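Local atomic coordinates of DNR protein (Pseudomonas aeruginosa, PDB entry 2Z69), a protein that regulates transcription in response to nitric oxide, probably by binding DNA through a CRP-type domain absent from this sensor-domain fragment. Residues Glu21-Ser24 / Pro25-Gln29; Glu89-Met92 / Phe93-Thr96. All coordinates share one frame; numbering follows the deposited sequence.

Contact 1: residues Glu21-Ser24 / Pro25-Gln29; sequences EPLS and PVQLQ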
loop_
_atom_site.group_PDB
_atom_site.type_symbol
_atom_site.label_atom_id
_atom_site.label_comp_id
_atom_site.label_asym_id
_atom_site.label_seq_id
_atom_site.Cartn_x
_atom_site.Cartn_y
_atom_site.Cartn_z
ATOM N N GLU B 21 -2.084 -10.176 14.042
ATOM C CA GLU B 21 -0.968 -10.123 15.008
ATOM C C GLU B 21 -0.702 -8.730 15.607
ATOM O O GLU B 21 -0.650 -8.591 16.843
ATOM C CB GLU B 21 0.312 -10.720 14.384
ATOM C CG GLU B 21 1.634 -10.206 14.964
ATOM C CD GLU B 21 1.863 -10.650 16.391
ATOM O OE1 GLU B 21 1.267 -11.676 16.790
ATOM O OE2 GLU B 21 2.633 -9.974 17.115
ATOM N N PRO B 22 -0.525 -7.693 14.750
ATOM C CA PRO B 22 -0.175 -6.370 15.314
ATOM C C PRO B 22 -1.321 -5.703 16.095
ATOM O O PRO B 22 -1.105 -4.676 16.761
ATOM C CB PRO B 22 0.197 -5.539 14.075
ATOM C CG PRO B 22 0.307 -6.534 12.922
ATOM C CD PRO B 22 -0.607 -7.652 13.277
ATOM N N LEU B 23 -2.517 -6.296 16.017
ATOM C CA LEU B 23 -3.667 -5.836 16.780
ATOM C C LEU B 23 -3.493 -6.143 18.255
ATOM O O LEU B 23 -2.941 -7.189 18.612
ATOM C CB LEU B 23 -4.948 -6.496 16.273
ATOM C CG LEU B 23 -5.424 -6.102 14.873
ATOM C CD1 LEU B 23 -6.706 -6.848 14.525
ATOM C CD2 LEU B 23 -5.647 -4.607 14.781
ATOM N N SER B 24 -3.951 -5.216 19.102
ATOM C CA SER B 24 -4.006 -5.424 20.541
ATOM C C SER B 24 -5.128 -6.409 20.806
ATOM O O SER B 24 -6.018 -6.543 19.969
ATOM C CB SER B 24 -4.311 -4.111 21.264
ATOM O OG SER B 24 -5.586 -3.614 20.888
ATOM N N PRO B 25 -5.081 -7.118 21.956
ATOM C CA PRO B 25 -6.206 -7.926 22.455
ATOM C C PRO B 25 -7.573 -7.229 22.353
ATOM O O PRO B 25 -8.556 -7.853 21.953
ATOM C CB PRO B 25 -5.833 -8.157 23.920
ATOM C CG PRO B 25 -4.346 -8.204 23.893
ATOM C CD PRO B 25 -3.892 -7.247 22.821
ATOM N N VAL B 26 -7.618 -5.943 22.701
ATOM C CA VAL B 26 -8.848 -5.148 22.642
ATOM C C VAL B 26 -9.388 -5.063 21.211
ATOM O O VAL B 26 -10.560 -5.350 20.969
ATOM C CB VAL B 26 -8.638 -3.715 23.213
ATOM C CG1 VAL B 26 -9.978 -2.979 23.337
ATOM C CG2 VAL B 26 -7.940 -3.776 24.556
ATOM N N GLN B 27 -8.520 -4.680 20.278
ATOM C CA GLN B 27 -8.877 -4.532 18.858
ATOM C C GLN B 27 -9.324 -5.836 18.227
ATOM O O GLN B 27 -10.254 -5.850 17.424
ATOM C CB GLN B 27 -7.711 -3.921 18.068
ATOM C CG GLN B 27 -7.509 -2.418 18.356
ATOM C CD GLN B 27 -6.180 -1.879 17.854
ATOM O OE1 GLN B 27 -5.265 -2.635 17.529
ATOM N NE2 GLN B 27 -6.063 -0.558 17.808
ATOM N N LEU B 28 -8.664 -6.927 18.610
ATOM C CA LEU B 28 -8.978 -8.264 18.109
ATOM C C LEU B 28 -10.377 -8.706 18.544
ATOM O O LEU B 28 -11.156 -9.213 17.731
ATOM C CB LEU B 28 -7.914 -9.269 18.574
ATOM C CG LEU B 28 -7.851 -10.621 17.871
ATOM C CD1 LEU B 28 -8.077 -10.505 16.354
ATOM C CD2 LEU B 28 -6.530 -11.285 18.164
ATOM N N GLN B 29 -10.678 -8.494 19.825
ATOM C CA GLN B 29 -11.986 -8.751 20.412
ATOM C C GLN B 29 -13.074 -8.019 19.628
ATOM O O GLN B 29 -14.096 -8.599 19.295
ATOM C CB GLN B 29 -11.971 -8.307 21.895
ATOM C CG GLN B 29 -13.198 -8.674 22.744
ATOM C CD GLN B 29 -13.294 -7.875 24.067
ATOM O OE1 GLN B 29 -13.515 -6.657 24.070
ATOM N NE2 GLN B 29 -13.148 -8.574 25.189
#
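Ser24 and Gln27 grip each other at the start of helix 25-33, in the reciprocal pairing called a capping box. Ser24 is the N-cap: its OG, placed between its own backbone N and carbonyl carbon (chi1 63°), accepts from Gln27 N at 3.2 Å in a nearly straight hydrogen bond. In return Gln27 OE1 accepts from Ser24 N at 3.3 Å, the donor tilted from the amide's carbonyl plane. With chi1 of Gln27 at -73°, CG stands beside its backbone N, and the chain then runs extended back along the serine; Ser24 OG rests 3.4 Å from Gln27 CG. The first turn is closed by Leu28 N, which donates to Ser24 O at 3.0 Å.

Packing is tight on the inner side. Leu23, its side chain crossing that of Gln27 at about a right angle, brings CD2 to 3.4 Å from Gln27 OE1, while Leu23 CD1 approaches Leu28 CD1 more loosely at 4.3 Å. The two leucines are buried, Leu23 against Leu129 of helix 127-140 and Leu28 against Gln11 of helix 6-14. The other side is looser: the ring of Pro25 lies at the exposed start of the helix, and the side chain of Val26, also exposed, meets Ser24 OG through CB, at 3.8 Å.

The amide of Gln27 is held at both ends, NE2 donating to Asp125 OD1 while OE1 takes the serine N-H; these partners match its orientation, would limit its rotation and tie the cap to the loop between helices 116-123 and 127-140. Chemically, Pro25, lacking an N-H, suits the first helical position, and the Ser24 hydroxyl and Gln27 amide satisfy the N-H groups of Gln27 and Ser24, so side chains cap the helix start.

Contact 2: residues Glu89-Met92 / Phe93-Thr96; sequences EAMM and FMDT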
loop_
_atom_site.group_PDB
_atom_site.type_symbol
_atom_site.label_atom_id
_atom_site.label_comp_id
_atom_site.label_asym_id
_atom_site.label_seq_id
_atom_site.Cartn_x
_atom_site.Cartn_y
_atom_site.Cartn_z
ATOM N N GLU B 89 -8.454 -10.704 1.465
ATOM C CA GLU B 89 -8.104 -9.463 2.179
ATOM C C GLU B 89 -7.592 -8.384 1.214
ATOM O O GLU B 89 -7.724 -7.193 1.477
ATOM C CB GLU B 89 -7.061 -9.721 3.264
ATOM C CG GLU B 89 -5.725 -10.244 2.744
ATOM C CD GLU B 89 -5.604 -11.767 2.820
ATOM O OE1 GLU B 89 -6.631 -12.457 2.728
ATOM O OE2 GLU B 89 -4.480 -12.274 2.969
ATOM N N ALA B 90 -7.050 -8.820 0.079
ATOM C CA ALA B 90 -6.612 -7.910 -0.962
ATOM C C ALA B 90 -7.739 -7.036 -1.501
ATOM O O ALA B 90 -7.470 -6.024 -2.134
ATOM C CB ALA B 90 -5.937 -8.674 -2.108
ATOM N N MET B 91 -8.987 -7.425 -1.243
ATOM C CA MET B 91 -10.133 -6.775 -1.899
ATOM C C MET B 91 -10.335 -5.372 -1.347
ATOM O O MET B 91 -10.818 -4.480 -2.050
ATOM C CB MET B 91 -11.424 -7.615 -1.773
ATOM C CG MET B 91 -11.519 -8.873 -2.709
ATOM S SD MET B 91 -11.412 -8.599 -4.505
ATOM C CE MET B 91 -12.653 -7.343 -4.773
ATOM N N MET B 92 -9.944 -5.189 -0.089
ATOM C CA MET B 92 -10.002 -3.900 0.608
ATOM C C MET B 92 -9.139 -2.805 -0.012
ATOM O O MET B 92 -9.375 -1.617 0.206
ATOM C CB MET B 92 -9.475 -4.088 2.017
ATOM C CG MET B 92 -10.492 -4.330 3.056
ATOM S SD MET B 92 -9.697 -4.801 4.602
ATOM C CE MET B 92 -9.373 -6.535 4.288
ATOM N N PHE B 93 -8.114 -3.224 -0.741
ATOM C CA PHE B 93 -7.086 -2.327 -1.281
ATOM C C PHE B 93 -7.037 -2.463 -2.795
ATOM O O PHE B 93 -5.973 -2.389 -3.419
ATOM C CB PHE B 93 -5.716 -2.636 -0.658
ATOM C CG PHE B 93 -5.713 -2.619 0.845
ATOM C CD1 PHE B 93 -5.810 -3.812 1.565
ATOM C CD2 PHE B 93 -5.633 -1.414 1.543
ATOM C CE1 PHE B 93 -5.812 -3.815 2.967
ATOM C CE2 PHE B 93 -5.642 -1.400 2.952
ATOM C CZ PHE B 93 -5.736 -2.605 3.665
ATOM N N MET B 94 -8.213 -2.695 -3.365
ATOM C CA MET B 94 -8.450 -2.637 -4.799
ATOM C C MET B 94 -9.528 -1.572 -5.009
ATOM O O MET B 94 -10.439 -1.426 -4.197
ATOM C CB MET B 94 -8.942 -4.004 -5.291
ATOM C CG MET B 94 -7.826 -5.004 -5.531
ATOM S SD MET B 94 -8.392 -6.660 -5.982
ATOM C CE MET B 94 -9.635 -6.310 -7.221
ATOM N N ASP B 95 -9.447 -0.811 -6.075
ATOM C CA ASP B 95 -10.497 0.181 -6.291
ATOM C C ASP B 95 -11.616 -0.473 -7.095
ATOM O O ASP B 95 -12.007 0.015 -8.150
ATOM C CB ASP B 95 -9.947 1.447 -6.944
ATOM C CG ASP B 95 -9.180 2.339 -5.953
ATOM O OD1 ASP B 95 -9.182 2.045 -4.732
ATOM O OD2 ASP B 95 -8.576 3.348 -6.399
ATOM N N THR B 96 -12.109 -1.599 -6.585
ATOM C CA THR B 96 -13.126 -2.384 -7.278
ATOM C C THR B 96 -14.230 -2.806 -6.302
ATOM O O THR B 96 -13.937 -3.290 -5.217
ATOM C CB THR B 96 -12.517 -3.604 -8.037
ATOM O OG1 THR B 96 -13.074 -3.667 -9.347
ATOM C CG2 THR B 96 -12.824 -4.894 -7.364
#
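The Phe93 ring carries Met92 CB over one face, 4.0 Å from the ring centroid and 26° off the normal, a CH-pi contact displaced toward the CD1-CE1 rim. Further along the same side chain, Met92 SD stands obliquely 5.1 Å from that centroid, a looser Met-aromatic contact. Glu89 O also approaches obliquely, 3.9 Å from Phe93 CD1. Beyond the two segments the ring packs on Leu120 of helix 116-123, on Leu133 and Leu137 of helix 127-140, and on Ser138 of the second subunit.

Away from the ring, Met91 and Met94 meet through sulfur, SD to SD at 3.9 Å. The Met91 chain bends at chi2 and chi3 (-59° and -52°), which carries its methyl CE round to Thr96 CG2 at 3.6 Å. Met94 CG lies against Ala90 O, 3.6 Å away.

The backbone is a 3-10 turn running out into an irregular loop: Phe93 N donates to Ala90 O at 3.2 Å, and Met94 N reaches Met91 O in a weak bond. The turn belongs to the cyclic nucleotide-binding-type sensor domain and packs its beta barrel against helices 116-123 and 127-140. Within it, CH, sulfur and aromatic groups make the main side-chain contacts, implying packing by shape and dispersion; at its edge, Asp95 OD2 bonds Thr139 OG1 of the second subunit, a polar link across the dimer.

The two contacts sit in series along the chain, their centres about 22 Å apart and their nearest atoms about 11 Å, without touching. Contact 1 lies toward the periphery, its centre about 17 Å from the centre of the chain, and is a polar helix start; contact 2, its centre about 10 Å from the chain centre, is more buried and mostly apolar. Both pack against helices 116-123 and 127-140, contact 1 from the N-terminal helical region and contact 2 from the loop between strands 86-87 and 102-105. Contact 2 reaches the second subunit, whereas no other chain of the assembly touches contact 1, whose hydrogen bonds cap a helix start within one subunit.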